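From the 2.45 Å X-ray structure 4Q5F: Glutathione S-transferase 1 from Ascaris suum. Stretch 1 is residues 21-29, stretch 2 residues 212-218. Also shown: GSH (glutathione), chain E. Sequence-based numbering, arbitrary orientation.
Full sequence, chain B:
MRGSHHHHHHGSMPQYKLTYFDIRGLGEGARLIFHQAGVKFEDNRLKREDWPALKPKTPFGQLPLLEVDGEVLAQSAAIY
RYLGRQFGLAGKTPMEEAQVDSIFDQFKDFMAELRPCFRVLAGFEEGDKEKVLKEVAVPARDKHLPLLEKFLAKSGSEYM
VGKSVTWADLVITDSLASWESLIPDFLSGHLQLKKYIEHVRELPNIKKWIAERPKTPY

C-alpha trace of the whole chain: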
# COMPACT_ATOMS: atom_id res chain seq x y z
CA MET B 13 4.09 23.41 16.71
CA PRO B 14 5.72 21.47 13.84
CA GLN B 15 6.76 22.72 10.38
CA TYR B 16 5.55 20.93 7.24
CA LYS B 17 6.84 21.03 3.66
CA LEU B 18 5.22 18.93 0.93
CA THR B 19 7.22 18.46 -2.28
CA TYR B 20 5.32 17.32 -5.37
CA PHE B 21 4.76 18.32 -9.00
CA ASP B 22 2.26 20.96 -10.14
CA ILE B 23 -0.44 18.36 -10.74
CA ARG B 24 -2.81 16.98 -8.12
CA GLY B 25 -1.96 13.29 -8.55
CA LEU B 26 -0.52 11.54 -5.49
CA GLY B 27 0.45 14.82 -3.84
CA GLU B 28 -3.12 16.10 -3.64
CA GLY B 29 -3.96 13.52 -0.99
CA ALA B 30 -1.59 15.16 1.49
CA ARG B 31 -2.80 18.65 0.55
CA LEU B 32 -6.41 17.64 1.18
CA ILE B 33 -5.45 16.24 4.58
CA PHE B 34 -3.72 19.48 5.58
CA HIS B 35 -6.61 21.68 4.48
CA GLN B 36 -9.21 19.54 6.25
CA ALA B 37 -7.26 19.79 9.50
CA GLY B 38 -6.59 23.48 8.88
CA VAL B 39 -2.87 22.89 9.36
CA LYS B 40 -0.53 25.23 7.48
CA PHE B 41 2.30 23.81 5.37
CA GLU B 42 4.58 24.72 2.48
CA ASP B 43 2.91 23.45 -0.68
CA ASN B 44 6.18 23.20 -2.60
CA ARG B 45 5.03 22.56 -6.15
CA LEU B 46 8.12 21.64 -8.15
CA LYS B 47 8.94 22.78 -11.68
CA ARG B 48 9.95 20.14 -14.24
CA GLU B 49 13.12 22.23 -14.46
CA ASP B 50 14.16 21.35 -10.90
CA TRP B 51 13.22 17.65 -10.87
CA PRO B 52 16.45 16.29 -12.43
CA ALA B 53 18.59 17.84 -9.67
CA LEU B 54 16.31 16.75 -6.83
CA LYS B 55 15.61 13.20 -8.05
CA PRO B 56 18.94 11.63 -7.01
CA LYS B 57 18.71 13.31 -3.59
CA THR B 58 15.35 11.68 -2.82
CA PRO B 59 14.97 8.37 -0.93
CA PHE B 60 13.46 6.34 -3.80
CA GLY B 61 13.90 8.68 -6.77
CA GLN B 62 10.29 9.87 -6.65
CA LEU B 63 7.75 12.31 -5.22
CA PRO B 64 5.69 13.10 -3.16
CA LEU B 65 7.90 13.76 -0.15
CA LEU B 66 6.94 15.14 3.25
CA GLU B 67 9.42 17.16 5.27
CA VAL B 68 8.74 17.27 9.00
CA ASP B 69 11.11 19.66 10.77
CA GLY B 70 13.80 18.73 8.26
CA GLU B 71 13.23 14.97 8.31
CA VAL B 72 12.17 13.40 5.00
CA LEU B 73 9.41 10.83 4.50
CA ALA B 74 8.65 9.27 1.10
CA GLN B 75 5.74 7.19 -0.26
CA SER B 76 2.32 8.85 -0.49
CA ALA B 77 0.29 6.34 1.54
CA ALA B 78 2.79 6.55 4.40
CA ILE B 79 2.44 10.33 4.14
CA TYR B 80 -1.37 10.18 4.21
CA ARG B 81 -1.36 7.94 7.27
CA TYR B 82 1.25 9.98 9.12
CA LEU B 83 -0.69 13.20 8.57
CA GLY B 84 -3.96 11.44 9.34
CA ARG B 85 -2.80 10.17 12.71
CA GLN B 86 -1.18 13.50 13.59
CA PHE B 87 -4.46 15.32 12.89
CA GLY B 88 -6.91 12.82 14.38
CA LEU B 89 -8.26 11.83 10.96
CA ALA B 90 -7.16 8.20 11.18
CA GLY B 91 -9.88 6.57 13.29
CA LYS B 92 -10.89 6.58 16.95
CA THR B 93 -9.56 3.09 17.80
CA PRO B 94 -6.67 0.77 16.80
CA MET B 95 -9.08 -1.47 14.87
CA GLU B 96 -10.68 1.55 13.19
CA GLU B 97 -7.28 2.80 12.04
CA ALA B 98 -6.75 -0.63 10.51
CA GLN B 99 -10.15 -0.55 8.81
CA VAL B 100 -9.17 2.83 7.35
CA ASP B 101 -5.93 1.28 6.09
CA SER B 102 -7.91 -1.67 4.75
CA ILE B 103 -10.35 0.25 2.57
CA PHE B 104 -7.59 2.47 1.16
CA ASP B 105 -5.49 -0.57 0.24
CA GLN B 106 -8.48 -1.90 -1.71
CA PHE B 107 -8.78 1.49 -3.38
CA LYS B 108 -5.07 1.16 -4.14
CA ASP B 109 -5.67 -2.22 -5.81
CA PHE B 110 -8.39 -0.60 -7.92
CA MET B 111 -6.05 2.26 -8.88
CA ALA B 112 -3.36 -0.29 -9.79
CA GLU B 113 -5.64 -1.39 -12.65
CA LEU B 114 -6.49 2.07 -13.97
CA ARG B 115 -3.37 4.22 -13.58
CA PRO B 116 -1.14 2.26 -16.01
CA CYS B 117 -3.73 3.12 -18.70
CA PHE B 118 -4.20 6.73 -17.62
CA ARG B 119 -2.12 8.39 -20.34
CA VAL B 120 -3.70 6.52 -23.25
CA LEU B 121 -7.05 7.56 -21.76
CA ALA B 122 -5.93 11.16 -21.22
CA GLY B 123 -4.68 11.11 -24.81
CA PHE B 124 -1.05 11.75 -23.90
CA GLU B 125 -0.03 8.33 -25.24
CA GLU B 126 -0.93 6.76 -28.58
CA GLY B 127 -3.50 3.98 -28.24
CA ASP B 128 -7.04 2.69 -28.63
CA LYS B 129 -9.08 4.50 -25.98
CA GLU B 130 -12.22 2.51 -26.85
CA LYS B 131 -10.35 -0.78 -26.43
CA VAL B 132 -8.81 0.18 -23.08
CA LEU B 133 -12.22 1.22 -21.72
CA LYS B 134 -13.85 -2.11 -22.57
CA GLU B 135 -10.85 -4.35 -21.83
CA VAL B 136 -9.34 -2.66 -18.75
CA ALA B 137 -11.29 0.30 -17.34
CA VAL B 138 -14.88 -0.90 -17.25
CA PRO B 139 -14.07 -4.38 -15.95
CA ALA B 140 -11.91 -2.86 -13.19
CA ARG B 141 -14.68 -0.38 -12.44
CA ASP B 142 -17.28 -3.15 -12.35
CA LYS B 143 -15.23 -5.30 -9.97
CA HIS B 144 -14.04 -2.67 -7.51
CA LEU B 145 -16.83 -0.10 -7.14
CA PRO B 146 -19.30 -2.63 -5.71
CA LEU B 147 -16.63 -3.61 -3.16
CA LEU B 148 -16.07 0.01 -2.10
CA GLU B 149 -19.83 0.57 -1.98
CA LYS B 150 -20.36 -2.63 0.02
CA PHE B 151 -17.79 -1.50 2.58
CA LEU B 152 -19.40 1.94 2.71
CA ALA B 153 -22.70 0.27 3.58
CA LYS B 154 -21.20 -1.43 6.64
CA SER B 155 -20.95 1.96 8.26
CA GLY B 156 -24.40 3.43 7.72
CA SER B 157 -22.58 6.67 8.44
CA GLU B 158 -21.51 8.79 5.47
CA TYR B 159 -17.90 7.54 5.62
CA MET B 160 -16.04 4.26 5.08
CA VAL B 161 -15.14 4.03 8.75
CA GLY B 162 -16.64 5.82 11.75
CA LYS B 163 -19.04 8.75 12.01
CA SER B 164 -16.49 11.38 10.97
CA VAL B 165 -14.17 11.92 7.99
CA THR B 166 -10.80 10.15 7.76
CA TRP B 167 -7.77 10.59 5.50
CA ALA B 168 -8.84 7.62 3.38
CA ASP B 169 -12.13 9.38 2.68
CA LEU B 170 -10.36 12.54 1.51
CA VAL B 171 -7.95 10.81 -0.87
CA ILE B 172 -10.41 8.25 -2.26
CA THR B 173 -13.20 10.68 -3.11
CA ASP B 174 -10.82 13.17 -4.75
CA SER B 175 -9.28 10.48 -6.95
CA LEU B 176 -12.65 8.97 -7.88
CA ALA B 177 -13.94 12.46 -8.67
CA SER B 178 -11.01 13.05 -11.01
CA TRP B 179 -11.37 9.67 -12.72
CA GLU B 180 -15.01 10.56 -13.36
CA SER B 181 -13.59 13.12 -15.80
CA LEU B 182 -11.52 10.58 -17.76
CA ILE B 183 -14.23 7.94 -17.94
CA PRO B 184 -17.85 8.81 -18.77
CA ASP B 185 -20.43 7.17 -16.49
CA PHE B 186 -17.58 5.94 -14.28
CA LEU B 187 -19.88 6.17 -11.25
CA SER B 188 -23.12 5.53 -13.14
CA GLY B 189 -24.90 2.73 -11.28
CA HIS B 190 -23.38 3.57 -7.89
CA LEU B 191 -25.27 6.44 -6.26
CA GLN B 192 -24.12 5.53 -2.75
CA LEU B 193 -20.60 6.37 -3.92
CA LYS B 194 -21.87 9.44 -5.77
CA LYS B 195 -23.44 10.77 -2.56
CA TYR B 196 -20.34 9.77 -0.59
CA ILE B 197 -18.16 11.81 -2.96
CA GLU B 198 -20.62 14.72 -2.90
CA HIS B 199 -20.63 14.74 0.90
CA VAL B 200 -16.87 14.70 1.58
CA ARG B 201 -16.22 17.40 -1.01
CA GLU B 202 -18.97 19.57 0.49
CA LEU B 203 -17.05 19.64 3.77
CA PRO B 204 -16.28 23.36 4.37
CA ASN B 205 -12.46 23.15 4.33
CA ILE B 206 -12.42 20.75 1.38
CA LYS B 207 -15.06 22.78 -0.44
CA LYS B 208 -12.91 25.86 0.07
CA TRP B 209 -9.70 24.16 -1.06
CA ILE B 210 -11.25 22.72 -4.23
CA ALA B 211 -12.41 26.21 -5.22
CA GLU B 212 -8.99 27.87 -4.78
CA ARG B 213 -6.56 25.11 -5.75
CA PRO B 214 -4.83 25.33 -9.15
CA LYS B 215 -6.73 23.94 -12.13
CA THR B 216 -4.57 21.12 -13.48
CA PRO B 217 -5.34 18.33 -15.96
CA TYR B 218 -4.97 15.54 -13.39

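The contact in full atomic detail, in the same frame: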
# COMPACT_ATOMS: atom_id res chain seq x y z
N PHE B 21 4.87 17.58 -7.75
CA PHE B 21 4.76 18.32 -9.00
C PHE B 21 3.51 19.19 -9.00
O PHE B 21 2.71 19.15 -8.06
CB PHE B 21 4.75 17.35 -10.18
CG PHE B 21 5.94 16.42 -10.20
CD1 PHE B 21 7.21 16.91 -10.46
CD2 PHE B 21 5.78 15.06 -9.97
CE1 PHE B 21 8.30 16.06 -10.48
CE2 PHE B 21 6.86 14.21 -9.99
CZ PHE B 21 8.12 14.71 -10.24
N ASP B 22 3.35 19.99 -10.05
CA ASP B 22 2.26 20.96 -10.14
C ASP B 22 0.90 20.29 -10.07
O ASP B 22 -0.05 20.83 -9.50
CB ASP B 22 2.37 21.75 -11.45
CG ASP B 22 3.59 22.64 -11.50
OD1 ASP B 22 3.95 23.21 -10.45
OD2 ASP B 22 4.18 22.78 -12.59
N ILE B 23 0.81 19.10 -10.67
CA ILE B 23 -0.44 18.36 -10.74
C ILE B 23 -0.96 17.95 -9.37
O ILE B 23 -0.26 18.03 -8.36
CB ILE B 23 -0.26 17.08 -11.59
CG1 ILE B 23 0.98 16.32 -11.13
CG2 ILE B 23 -0.15 17.44 -13.06
CD1 ILE B 23 0.97 14.85 -11.49
N ARG B 24 -2.21 17.49 -9.34
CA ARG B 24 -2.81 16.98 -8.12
C ARG B 24 -2.22 15.61 -7.80
O ARG B 24 -1.46 15.46 -6.84
CB ARG B 24 -4.34 16.90 -8.27
CG ARG B 24 -4.96 18.25 -8.60
CD ARG B 24 -6.48 18.22 -8.56
NE ARG B 24 -7.05 17.18 -9.41
CZ ARG B 24 -7.09 17.23 -10.74
NH1 ARG B 24 -6.58 18.28 -11.38
NH2 ARG B 24 -7.64 16.24 -11.43
N GLY B 25 -2.55 14.62 -8.63
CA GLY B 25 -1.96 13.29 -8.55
C GLY B 25 -1.89 12.70 -7.15
O GLY B 25 -2.86 12.75 -6.40
N LEU B 26 -0.73 12.15 -6.81
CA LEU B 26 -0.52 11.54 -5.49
C LEU B 26 -0.34 12.59 -4.41
O LEU B 26 -0.65 12.35 -3.24
CB LEU B 26 0.71 10.63 -5.52
CG LEU B 26 0.65 9.39 -6.42
CD1 LEU B 26 2.00 8.70 -6.44
CD2 LEU B 26 -0.44 8.43 -5.97
N GLY B 27 0.18 13.76 -4.79
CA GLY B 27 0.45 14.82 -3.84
C GLY B 27 -0.81 15.41 -3.24
O GLY B 27 -0.82 15.82 -2.08
N GLU B 28 -1.87 15.46 -4.04
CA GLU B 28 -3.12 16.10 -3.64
C GLU B 28 -3.70 15.50 -2.36
O GLU B 28 -4.35 16.19 -1.58
CB GLU B 28 -4.15 15.99 -4.76
CG GLU B 28 -5.40 16.84 -4.55
CD GLU B 28 -5.11 18.33 -4.50
OE1 GLU B 28 -4.07 18.75 -5.06
OE2 GLU B 28 -5.90 19.07 -3.89
N GLY B 29 -3.48 14.21 -2.17
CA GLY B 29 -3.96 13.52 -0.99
C GLY B 29 -3.48 14.21 0.28
O GLY B 29 -4.28 14.51 1.17
N GLU B 212 -10.17 27.00 -4.68
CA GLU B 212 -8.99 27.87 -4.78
C GLU B 212 -7.80 27.18 -5.43
O GLU B 212 -6.94 27.83 -6.02
CB GLU B 212 -8.57 28.37 -3.40
CG GLU B 212 -9.71 28.91 -2.54
CD GLU B 212 -9.28 29.22 -1.12
OE1 GLU B 212 -8.11 28.96 -0.77
OE2 GLU B 212 -10.13 29.72 -0.34
N ARG B 213 -7.73 25.85 -5.30
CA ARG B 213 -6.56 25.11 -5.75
C ARG B 213 -6.36 25.28 -7.25
O ARG B 213 -7.32 25.53 -7.98
CB ARG B 213 -6.70 23.62 -5.40
CG ARG B 213 -7.84 22.92 -6.09
CD ARG B 213 -7.86 21.44 -5.74
NE ARG B 213 -8.92 20.71 -6.43
CZ ARG B 213 -9.14 19.41 -6.31
NH1 ARG B 213 -8.38 18.67 -5.51
NH2 ARG B 213 -10.14 18.84 -6.98
N PRO B 214 -5.11 25.14 -7.72
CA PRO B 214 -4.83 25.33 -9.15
C PRO B 214 -5.55 24.32 -10.03
O PRO B 214 -5.60 23.14 -9.71
CB PRO B 214 -3.31 25.11 -9.24
CG PRO B 214 -2.80 25.31 -7.87
CD PRO B 214 -3.88 24.83 -6.96
N LYS B 215 -6.10 24.81 -11.14
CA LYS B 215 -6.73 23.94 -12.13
C LYS B 215 -5.64 23.24 -12.93
O LYS B 215 -4.87 23.89 -13.65
CB LYS B 215 -7.63 24.75 -13.06
CG LYS B 215 -8.74 25.51 -12.34
N THR B 216 -5.57 21.92 -12.80
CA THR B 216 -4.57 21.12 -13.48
C THR B 216 -5.28 19.97 -14.19
O THR B 216 -6.41 19.64 -13.85
CB THR B 216 -3.52 20.57 -12.49
OG1 THR B 216 -4.17 19.75 -11.51
CG2 THR B 216 -2.81 21.72 -11.80
N PRO B 217 -4.62 19.35 -15.19
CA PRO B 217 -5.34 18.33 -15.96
C PRO B 217 -5.65 17.07 -15.16
O PRO B 217 -6.68 16.43 -15.40
CB PRO B 217 -4.37 18.01 -17.11
CG PRO B 217 -3.03 18.40 -16.61
CD PRO B 217 -3.22 19.50 -15.61
N TYR B 218 -4.78 16.73 -14.22
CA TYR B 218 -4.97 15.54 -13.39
C TYR B 218 -4.23 15.67 -12.07
O TYR B 218 -3.53 16.66 -11.83
CB TYR B 218 -4.51 14.29 -14.14
CG TYR B 218 -3.15 14.43 -14.78
CD1 TYR B 218 -3.01 14.96 -16.05
CD2 TYR B 218 -2.00 14.01 -14.12
CE1 TYR B 218 -1.77 15.08 -16.65
CE2 TYR B 218 -0.75 14.12 -14.70
CZ TYR B 218 -0.64 14.66 -15.97
OH TYR B 218 0.59 14.78 -16.56
OXT TYR B 218 -4.31 14.80 -11.20
N1 GSH E . 4.65 4.43 -4.65
CA1 GSH E . 4.96 5.81 -4.77
C1 GSH E . 4.04 6.61 -3.86
O11 GSH E . 4.43 7.70 -3.37
O12 GSH E . 2.89 6.18 -3.59
CB1 GSH E . 4.76 6.26 -6.21
CG1 GSH E . 5.31 7.68 -6.39
CD1 GSH E . 5.40 8.06 -7.87
OE1 GSH E . 5.22 7.22 -8.72
N2 GSH E . 5.71 9.42 -8.24
CA2 GSH E . 5.82 9.83 -9.61
C2 GSH E . 7.21 10.41 -9.84
O2 GSH E . 7.87 10.81 -8.90
CB2 GSH E . 4.82 10.91 -9.91
SG2 GSH E . 3.18 10.31 -9.61
N3 GSH E . 7.73 10.49 -11.19
CA3 GSH E . 9.05 11.04 -11.43
C3 GSH E . 10.08 9.91 -11.48
O31 GSH E . 9.76 8.75 -11.10
O32 GSH E . 11.24 10.14 -11.90

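The C-terminal tail of the glutathione S-transferase, residues 212-218, lies against the loop of residues 21-29 and the beginning of the helix that follows it, burying 474 Å² over the two surfaces together. Phe 21 takes no part in this contact. Contact with the tail begins at Asp 22, through its backbone: Asp 22 O lies 3.7 Å from the methyl CG2 of Thr 216.

Ile 23 supplies the apolar part of the contact. Its CG2 methyl sits over one face of the Tyr 218 ring, 4.1 Å from the centroid and 24° off the ring normal, a CH-pi arrangement, while Ile 23 CD1 packs 3.7 Å from Tyr 218 CE2. The CA-to-CB bond of Tyr 218 points away from stretch 1, yet with chi1 in the p well the end of the side chain comes nearer and reaches Ile 23.

Arg 24 has the largest area covered by the tail and engages it with both backbone and side chain. Its amide donates to the terminal carboxylate, Arg 24 N to Tyr 218 O, at 2.9 Å. The side chain of Arg 24 folds alongside: NH1 donates to Thr 216 O at 2.8 Å and makes a weak bond to Thr 216 OG1, also at 2.8 Å but with an angle of only 118°. The carboxylate lies out of the guanidinium plane, and the long salt bridge between Arg 24 NH2 and Tyr 218 OXT, 3.6 Å, is therefore one of charge alone, with no N-H directed at the oxygen. Arg 24 CD covers one face of the Arg 213 guanidinium, 3.6 Å from Arg 213 NH1. The two arginines thus lie close despite their like charges, with Arg 24 NE 4.3 Å from Arg 213 NH2, and each is paired with a carboxylate.

The next amide continues the pattern, Gly 25 N donating to Tyr 218 OXT at 3.1 Å, so that two consecutive backbone NH groups hold the two carboxylate oxygens. Gly 25 itself adopts a positive phi of 47°, a conformation that favours glycine, and an ideal CB here would be crowded by Ile 23 CD1 at 3.2 Å.

Leu 26 does not touch the tail. One turn beyond Arg 24, Glu 28 N donates to Arg 24 O at 2.8 Å, and the Glu 28 side chain meets the start of the tail. Glu 28 OE2 lies at the edge of the Arg 213 guanidinium, near its plane, and accepts from Arg 213 NH1 at 3.0 Å in a hydrogen-bonded salt bridge.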